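Local coordinates for protein 2-keto-3-deoxygluconate kinase (Thermotoga maritima, PDB 2AFB) that phosphorylates the sugar acid 2-keto-3-deoxygluconate, probably at the expense of ATP, as a carbohydrate kinase of the pfkB (ribokinase-like) family, at residues 101-106 with 110-115; 308-313 with 336-341. All coordinates share one frame; numbering follows the deposited sequence.

Contact 1 (101-106 with 110-115); sequences FLEIGA and PSKVVY
Phe101 and Val114 start the pairing, and Glu103 and Lys112 carry it on toward the turn. In both hydrogen-bonded pairs each backbone N-H reaches the carbonyl oxygen opposite. The bond from Glu103 N to Lys112 O is short, 2.8 Å, and nearly straight at 169°. Leu102 and Val113 form the non-hydrogen-bonded pair between them. Their side chains sit on the other face, where Leu102 CD1 lies 3.9 Å from Val113 CG2.

The tight part is the Phe101 end. Phe101 CB rests 4.1 Å from Val114 CB, and the edge of the Phe101 ring faces Val114 O, which lies in the ring plane. The far parts of this side are filled from elsewhere: Phe39 meets the ring edge to face, and Leu72 of a second subunit packs on it. Glu103 and Lys112 run side by side, with Glu103 OE1 3.5 Å from Lys112 CB. The carboxylate is held by others: Arg32 makes a salt bridge to OE1 and Ile33 N hydrogen-bonds to Glu103 OE2. Lys112 takes its ammonium on past it, leaving Lys112 NZ 5.9 Å from Glu103 OE1.

Toward Pro110 the pairing gives way to solvent. One water donates to both Glu103 OE1 and Pro110 O. Here Ser111 takes over from the backbone: with OG turned beside its own N (chi1 -76°), the hydroxyl oxygen accepts the N-H of Gly105 at 2.9 Å. Gly105 has no side chain to stand between the two segments, and its CA comes within 4.0 Å of Ser111 CA. This is an antiparallel beta hairpin, with strand 112-116 outermost, within this chain, in a small four-stranded sheet, consistent with the lid that pfkB-family kinases carry beside the main domain.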
ATOM      1  N   PHE A 101      16.422  -2.619 -12.109  1.00 25.83           N
ATOM      2  CA  PHE A 101      15.233  -3.286 -11.593  1.00 27.94           C
ATOM      3  C   PHE A 101      15.720  -4.511 -10.864  1.00 28.64           C
ATOM      4  O   PHE A 101      16.526  -5.258 -11.376  1.00 30.90           O
ATOM      5  CB  PHE A 101      14.310  -3.714 -12.706  1.00 24.68           C
ATOM      6  CG  PHE A 101      13.817  -2.583 -13.556  1.00 29.12           C
ATOM      7  CD1 PHE A 101      14.618  -2.038 -14.506  1.00 24.69           C
ATOM      8  CD2 PHE A 101      12.539  -2.042 -13.383  1.00 22.00           C
ATOM      9  CE1 PHE A 101      14.182  -0.979 -15.299  1.00 31.90           C
ATOM     10  CE2 PHE A 101      12.102  -0.987 -14.184  1.00 25.01           C
ATOM     11  CZ  PHE A 101      12.948  -0.446 -15.125  1.00 21.68           C
ATOM     12  N   LEU A 102      15.215  -4.726  -9.680  1.00 26.70           N
ATOM     13  CA  LEU A 102      15.621  -5.851  -8.876  1.00 27.92           C
ATOM     14  C   LEU A 102      14.427  -6.667  -8.419  1.00 24.70           C
ATOM     15  O   LEU A 102      13.491  -6.125  -7.795  1.00 27.15           O
ATOM     16  CB  LEU A 102      16.386  -5.344  -7.655  1.00 26.83           C
ATOM     17  CG  LEU A 102      16.628  -6.426  -6.591  1.00 29.45           C
ATOM     18  CD1 LEU A 102      17.750  -7.308  -7.080  1.00 35.57           C
ATOM     19  CD2 LEU A 102      17.015  -5.745  -5.231  1.00 32.25           C
ATOM     20  N   GLU A 103      14.459  -7.970  -8.727  1.00 27.01           N
ATOM     21  CA  GLU A 103      13.514  -8.940  -8.208  1.00 28.30           C
ATOM     22  C   GLU A 103      14.215  -9.606  -7.089  1.00 29.87           C
ATOM     23  O   GLU A 103      15.244 -10.252  -7.289  1.00 33.41           O
ATOM     24  CB  GLU A 103      13.153 -10.010  -9.205  1.00 30.02           C
ATOM     25  CG  GLU A 103      12.306  -9.564 -10.370  1.00 34.43           C
ATOM     26  CD  GLU A 103      11.995 -10.711 -11.360  1.00 33.05           C
ATOM     27  OE1 GLU A 103      12.778 -11.712 -11.419  1.00 34.25           O
ATOM     28  OE2 GLU A 103      10.987 -10.587 -12.098  1.00 35.97           O
ATOM     29  N   ILE A 104      13.657  -9.477  -5.900  1.00 29.05           N
ATOM     30  CA  ILE A 104      14.245 -10.112  -4.730  1.00 31.62           C
ATOM     31  C   ILE A 104      13.770 -11.577  -4.657  1.00 29.57           C
ATOM     32  O   ILE A 104      12.541 -11.870  -4.576  1.00 24.49           O
ATOM     33  CB  ILE A 104      13.885  -9.357  -3.445  1.00 31.96           C
ATOM     34  CG1 ILE A 104      14.429  -7.929  -3.556  1.00 33.75           C
ATOM     35  CG2 ILE A 104      14.442 -10.079  -2.226  1.00 33.72           C
ATOM     36  CD1 ILE A 104      13.960  -7.036  -2.458  1.00 40.46           C
ATOM     37  N   GLY A 105      14.745 -12.479  -4.692  1.00 27.08           N
ATOM     38  CA  GLY A 105      14.427 -13.895  -4.816  1.00 29.78           C
ATOM     39  C   GLY A 105      14.058 -14.541  -3.462  1.00 27.17           C
ATOM     40  O   GLY A 105      14.052 -13.916  -2.410  1.00 30.45           O
ATOM     41  N   ALA A 106      13.803 -15.819  -3.518  1.00 27.29           N
ATOM     42  CA  ALA A 106      13.449 -16.560  -2.361  1.00 25.73           C
ATOM     43  C   ALA A 106      13.765 -17.979  -2.650  1.00 26.42           C
ATOM     44  O   ALA A 106      13.490 -18.491  -3.761  1.00 25.63           O
ATOM     45  CB  ALA A 106      11.951 -16.383  -2.052  1.00 24.54           C
ATOM     46  N   PRO A 110      16.674 -17.346  -7.511  1.00 28.34           N
ATOM     47  CA  PRO A 110      17.570 -16.240  -7.184  1.00 29.17           C
ATOM     48  C   PRO A 110      17.020 -14.844  -7.448  1.00 25.20           C
ATOM     49  O   PRO A 110      16.058 -14.663  -8.192  1.00 22.84           O
ATOM     50  CB  PRO A 110      18.813 -16.501  -8.063  1.00 30.51           C
ATOM     51  CG  PRO A 110      18.385 -17.400  -9.103  1.00 32.69           C
ATOM     52  CD  PRO A 110      17.179 -18.164  -8.629  1.00 27.67           C
ATOM     53  N   SER A 111      17.641 -13.868  -6.811  1.00 26.72           N
ATOM     54  CA  SER A 111      17.375 -12.459  -7.106  1.00 28.73           C
ATOM     55  C   SER A 111      17.770 -12.220  -8.541  1.00 29.33           C
ATOM     56  O   SER A 111      18.635 -12.903  -9.054  1.00 32.68           O
ATOM     57  CB  SER A 111      18.130 -11.523  -6.154  1.00 28.35           C
ATOM     58  OG  SER A 111      17.455 -11.545  -4.894  1.00 34.96           O
ATOM     59  N   LYS A 112      17.092 -11.313  -9.217  1.00 28.42           N
ATOM     60  CA  LYS A 112      17.356 -11.080 -10.641  1.00 29.92           C
ATOM     61  C   LYS A 112      17.433  -9.586 -10.809  1.00 31.67           C
ATOM     62  O   LYS A 112      16.638  -8.838 -10.195  1.00 32.97           O
ATOM     63  CB  LYS A 112      16.258 -11.695 -11.514  1.00 30.73           C
ATOM     64  CG  LYS A 112      16.370 -11.395 -13.017  1.00 31.06           C
ATOM     65  CD  LYS A 112      15.272 -12.098 -13.823  1.00 29.76           C
ATOM     66  CE  LYS A 112      15.293 -11.755 -15.324  1.00 34.68           C
ATOM     67  NZ  LYS A 112      16.438 -12.412 -16.045  1.00 28.32           N
ATOM     68  N   VAL A 113      18.442  -9.151 -11.549  1.00 32.57           N
ATOM     69  CA  VAL A 113      18.644  -7.752 -11.856  1.00 34.88           C
ATOM     70  C   VAL A 113      18.480  -7.580 -13.366  1.00 31.66           C
ATOM     71  O   VAL A 113      19.053  -8.308 -14.142  1.00 29.99           O
ATOM     72  CB  VAL A 113      20.046  -7.219 -11.445  1.00 36.87           C
ATOM     73  CG1 VAL A 113      20.101  -5.688 -11.678  1.00 42.35           C
ATOM     74  CG2 VAL A 113      20.360  -7.509  -9.978  1.00 42.83           C
ATOM     75  N   VAL A 114      17.666  -6.624 -13.746  1.00 27.86           N
ATOM     76  CA  VAL A 114      17.670  -6.086 -15.071  1.00 27.92           C
ATOM     77  C   VAL A 114      18.310  -4.681 -15.026  1.00 27.19           C
ATOM     78  O   VAL A 114      17.728  -3.757 -14.506  1.00 22.17           O
ATOM     79  CB  VAL A 114      16.240  -5.950 -15.583  1.00 27.89           C
ATOM     80  CG1 VAL A 114      16.236  -5.382 -16.961  1.00 30.45           C
ATOM     81  CG2 VAL A 114      15.515  -7.317 -15.552  1.00 36.03           C
ATOM     82  N   TYR A 115      19.475  -4.504 -15.625  1.00 27.48           N
ATOM     83  CA  TYR A 115      20.108  -3.184 -15.664  1.00 28.04           C
ATOM     84  C   TYR A 115      19.586  -2.290 -16.793  1.00 27.25           C
ATOM     85  O   TYR A 115      19.378  -2.745 -17.922  1.00 28.60           O
ATOM     86  CB  TYR A 115      21.650  -3.315 -15.833  1.00 28.42           C
ATOM     87  CG  TYR A 115      22.292  -3.838 -14.589  1.00 30.97           C
ATOM     88  CD1 TYR A 115      22.444  -3.013 -13.459  1.00 30.66           C
ATOM     89  CD2 TYR A 115      22.657  -5.173 -14.487  1.00 31.79           C
ATOM     90  CE1 TYR A 115      22.989  -3.499 -12.295  1.00 34.22           C
ATOM     91  CE2 TYR A 115      23.194  -5.680 -13.310  1.00 40.17           C
ATOM     92  CZ  TYR A 115      23.374  -4.834 -12.227  1.00 33.89           C
ATOM     93  OH  TYR A 115      23.926  -5.325 -11.068  1.00 42.51           O
TER
HETATM   94  O   HOH W   1      13.805 -13.810  -9.775  1.00 24.52           O

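Contact 2 (308-313 with 336-341); sequences SQKKAE and EIEKLA. With CA (calcium ion), chain G.
Lys310 and Glu338 meet over an unusual arrangement: the carboxylate that the lysine approaches is already chelating a calcium ion. Lys310 NZ stands 3.8 Å from Glu338 OE2, too far for a hydrogen bond. Two helices of the ribokinase-like fold, 308-322 and 334-341, come together here at the protein surface. Between 308-313 and 336-341 few residues touch; farther along helix 308-322 the packing is fuller, with Ile337 on Phe314 and Ala318, Leu340 on Leu321 and Ala341 on Ala317.

Glu338 grips the metal with both oxygens, OE1 at 2.6 Å and OE2 at 2.5 Å. Its chain runs extended beyond CG (chi2 177°), which carries the carboxylate clear of its helix. A water, at a long 2.9 Å from the calcium, and His8 NE2 also bind it. His8 lies in a run of histidines that is evidently the purification tag, so the site is probably not a native one. The calcium probably offsets much of the carboxylate's negative charge and would weaken its attraction for Lys310. The lysine also has a cation-pi partner in Phe306.

Glu313 points its CB at the other helix but sends its carboxylate elsewhere. A bend at chi2 (-58°) brings Glu313 OE2 within 3.2 Å of Gln309 NE2, one turn back, which comes from above the carboxylate plane. OE1 takes the backbone N-H of Asn278, tying helix 308-322 to strand 273-283. What is left for Ala341 is the backbone and the root of the side chain: the methyl CB of Ala341 settles 3.8 Å from Glu313 O and 4.2 Å from Glu313 CB.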
ATOM      1  N   SER A 308      43.309  -5.870  14.436  1.00 27.07           N
ATOM      2  CA  SER A 308      42.980  -6.639  13.250  1.00 27.79           C
ATOM      3  C   SER A 308      41.839  -7.606  13.463  1.00 25.69           C
ATOM      4  O   SER A 308      40.966  -7.716  12.609  1.00 26.35           O
ATOM      5  CB  SER A 308      44.207  -7.404  12.773  1.00 29.41           C
ATOM      6  OG  SER A 308      45.218  -6.504  12.389  1.00 27.14           O
ATOM      7  N   GLN A 309      41.820  -8.273  14.611  1.00 22.55           N
ATOM      8  CA  GLN A 309      40.711  -9.171  14.912  1.00 24.57           C
ATOM      9  C   GLN A 309      39.409  -8.375  15.034  1.00 25.47           C
ATOM     10  O   GLN A 309      38.373  -8.761  14.458  1.00 24.32           O
ATOM     11  CB  GLN A 309      40.973 -10.034  16.161  1.00 24.04           C
ATOM     12  CG  GLN A 309      40.024 -11.227  16.302  1.00 29.01           C
ATOM     13  CD  GLN A 309      40.074 -12.212  15.091  1.00 23.15           C
ATOM     14  OE1 GLN A 309      41.147 -12.598  14.645  1.00 35.58           O
ATOM     15  NE2 GLN A 309      38.898 -12.598  14.576  1.00 23.98           N
ATOM     16  N   LYS A 310      39.465  -7.239  15.720  1.00 24.63           N
ATOM     17  CA  LYS A 310      38.268  -6.433  15.887  1.00 27.45           C
ATOM     18  C   LYS A 310      37.798  -5.876  14.577  1.00 24.24           C
ATOM     19  O   LYS A 310      36.597  -5.750  14.347  1.00 23.92           O
ATOM     20  CB  LYS A 310      38.444  -5.321  16.943  1.00 28.20           C
ATOM     21  CG  LYS A 310      37.290  -4.325  16.926  1.00 28.29           C
ATOM     22  CD  LYS A 310      37.395  -3.272  17.981  1.00 35.01           C
ATOM     23  CE  LYS A 310      36.010  -2.878  18.559  1.00 36.92           C
ATOM     24  NZ  LYS A 310      35.354  -1.833  17.851  1.00 44.50           N
ATOM     25  N   LYS A 311      38.716  -5.549  13.680  1.00 27.80           N
ATOM     26  CA  LYS A 311      38.307  -5.133  12.346  1.00 28.81           C
ATOM     27  C   LYS A 311      37.466  -6.200  11.647  1.00 25.29           C
ATOM     28  O   LYS A 311      36.540  -5.879  10.917  1.00 23.36           O
ATOM     29  CB  LYS A 311      39.504  -4.884  11.426  1.00 29.87           C
ATOM     30  CG  LYS A 311      40.135  -3.563  11.573  1.00 35.76           C
ATOM     31  CD  LYS A 311      41.234  -3.359  10.532  1.00 35.85           C
ATOM     32  CE  LYS A 311      42.268  -2.375  11.064  1.00 34.90           C
ATOM     33  NZ  LYS A 311      42.969  -1.726   9.953  1.00 33.66           N
ATOM     34  N   ALA A 312      37.856  -7.458  11.810  1.00 25.02           N
ATOM     35  CA  ALA A 312      37.150  -8.550  11.167  1.00 24.16           C
ATOM     36  C   ALA A 312      35.795  -8.749  11.811  1.00 26.16           C
ATOM     37  O   ALA A 312      34.815  -8.889  11.097  1.00 24.33           O
ATOM     38  CB  ALA A 312      37.948  -9.854  11.214  1.00 23.53           C
ATOM     39  N   GLU A 313      35.728  -8.746  13.136  1.00 25.52           N
ATOM     40  CA  GLU A 313      34.464  -9.032  13.810  1.00 25.88           C
ATOM     41  C   GLU A 313      33.463  -7.917  13.562  1.00 26.44           C
ATOM     42  O   GLU A 313      32.298  -8.192  13.253  1.00 26.26           O
ATOM     43  CB  GLU A 313      34.630  -9.227  15.324  1.00 23.57           C
ATOM     44  CG  GLU A 313      35.471 -10.399  15.758  1.00 29.33           C
ATOM     45  CD  GLU A 313      34.992 -11.787  15.271  1.00 35.01           C
ATOM     46  OE1 GLU A 313      33.841 -11.963  14.744  1.00 30.42           O
ATOM     47  OE2 GLU A 313      35.803 -12.727  15.453  1.00 39.41           O
ATOM     48  N   GLU A 336      24.908  -0.984  17.798  1.00 23.58           N
ATOM     49  CA  GLU A 336      24.187  -2.144  17.264  1.00 27.31           C
ATOM     50  C   GLU A 336      25.129  -3.179  16.682  1.00 24.65           C
ATOM     51  O   GLU A 336      25.011  -4.375  16.951  1.00 22.95           O
ATOM     52  CB  GLU A 336      23.159  -1.698  16.186  1.00 22.49           C
ATOM     53  CG  GLU A 336      21.920  -1.046  16.846  1.00 26.98           C
ATOM     54  CD  GLU A 336      20.935  -0.296  15.860  1.00 35.30           C
ATOM     55  OE1 GLU A 336      21.310  -0.033  14.684  1.00 26.31           O
ATOM     56  OE2 GLU A 336      19.793   0.053  16.306  1.00 28.37           O
ATOM     57  N   ILE A 337      26.073  -2.708  15.882  1.00 25.61           N
ATOM     58  CA  ILE A 337      27.112  -3.560  15.314  1.00 23.76           C
ATOM     59  C   ILE A 337      27.979  -4.192  16.411  1.00 24.62           C
ATOM     60  O   ILE A 337      28.226  -5.397  16.404  1.00 24.49           O
ATOM     61  CB  ILE A 337      28.002  -2.736  14.342  1.00 24.02           C
ATOM     62  CG1 ILE A 337      27.151  -2.090  13.267  1.00 26.50           C
ATOM     63  CG2 ILE A 337      29.159  -3.601  13.768  1.00 29.60           C
ATOM     64  CD1 ILE A 337      27.892  -1.149  12.397  1.00 29.22           C
ATOM     65  N   GLU A 338      28.478  -3.382  17.344  1.00 24.06           N
ATOM     66  CA  GLU A 338      29.291  -3.925  18.424  1.00 25.89           C
ATOM     67  C   GLU A 338      28.561  -4.972  19.232  1.00 25.76           C
ATOM     68  O   GLU A 338      29.166  -5.952  19.646  1.00 19.88           O
ATOM     69  CB  GLU A 338      29.737  -2.832  19.394  1.00 27.22           C
ATOM     70  CG  GLU A 338      30.837  -1.958  18.837  1.00 35.13           C
ATOM     71  CD  GLU A 338      31.237  -0.812  19.776  1.00 31.40           C
ATOM     72  OE1 GLU A 338      30.470  -0.499  20.744  1.00 43.77           O
ATOM     73  OE2 GLU A 338      32.334  -0.226  19.525  1.00 55.63           O
ATOM     74  N   LYS A 339      27.268  -4.751  19.461  1.00 27.85           N
ATOM     75  CA  LYS A 339      26.425  -5.666  20.224  1.00 29.32           C
ATOM     76  C   LYS A 339      26.390  -7.065  19.571  1.00 29.39           C
ATOM     77  O   LYS A 339      26.458  -8.103  20.241  1.00 28.76           O
ATOM     78  CB  LYS A 339      25.000  -5.092  20.326  1.00 29.61           C
ATOM     79  CG  LYS A 339      24.009  -5.922  21.172  1.00 34.40           C
ATOM     80  CD  LYS A 339      24.455  -6.045  22.628  1.00 46.12           C
ATOM     81  CE  LYS A 339      23.595  -7.046  23.400  1.00 45.44           C
ATOM     82  NZ  LYS A 339      22.168  -6.621  23.390  1.00 48.97           N
ATOM     83  N   LEU A 340      26.314  -7.092  18.249  1.00 29.29           N
ATOM     84  CA  LEU A 340      26.328  -8.356  17.520  1.00 27.87           C
ATOM     85  C   LEU A 340      27.726  -8.981  17.591  1.00 27.51           C
ATOM     86  O   LEU A 340      27.875 -10.106  18.020  1.00 28.39           O
ATOM     87  CB  LEU A 340      25.905  -8.143  16.067  1.00 25.45           C
ATOM     88  CG  LEU A 340      25.906  -9.423  15.232  1.00 25.48           C
ATOM     89  CD1 LEU A 340      25.050 -10.493  15.852  1.00 27.48           C
ATOM     90  CD2 LEU A 340      25.464  -9.088  13.847  1.00 20.64           C
ATOM     91  N   ALA A 341      28.737  -8.229  17.179  1.00 28.39           N
ATOM     92  CA  ALA A 341      30.122  -8.673  17.224  1.00 29.74           C
ATOM     93  C   ALA A 341      30.484  -9.224  18.597  1.00 30.90           C
ATOM     94  O   ALA A 341      31.154 -10.226  18.679  1.00 32.55           O
ATOM     95  CB  ALA A 341      31.091  -7.529  16.797  1.00 29.82           C
TER
HETATM   96 CA    CA G 344      31.903   1.562  21.278  1.00 47.77          CA
HETATM   97  O   HOH W   2      32.122   2.107  24.090  1.00 53.59           O

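How the contacts relate
From the N terminus, the chain reaches contact 1 first, where 101-106 and 110-115 close a turn of only three residues. It then runs through most of the nine-stranded sheet before contact 2, where 308-313 and 336-341 close a longer excursion of 22 residues, half of them helical. The two loops follow in series and neither nest nor cross. One lies in the small four-stranded sheet, the other among the C-terminal helices, with about 20 Å between nearest atoms. The hexamer brings these regions together between chains: Lys112 packs on Glu336 of a neighbouring subunit, and that Glu336 also forms a salt bridge with Arg32 of the chain carrying Lys112.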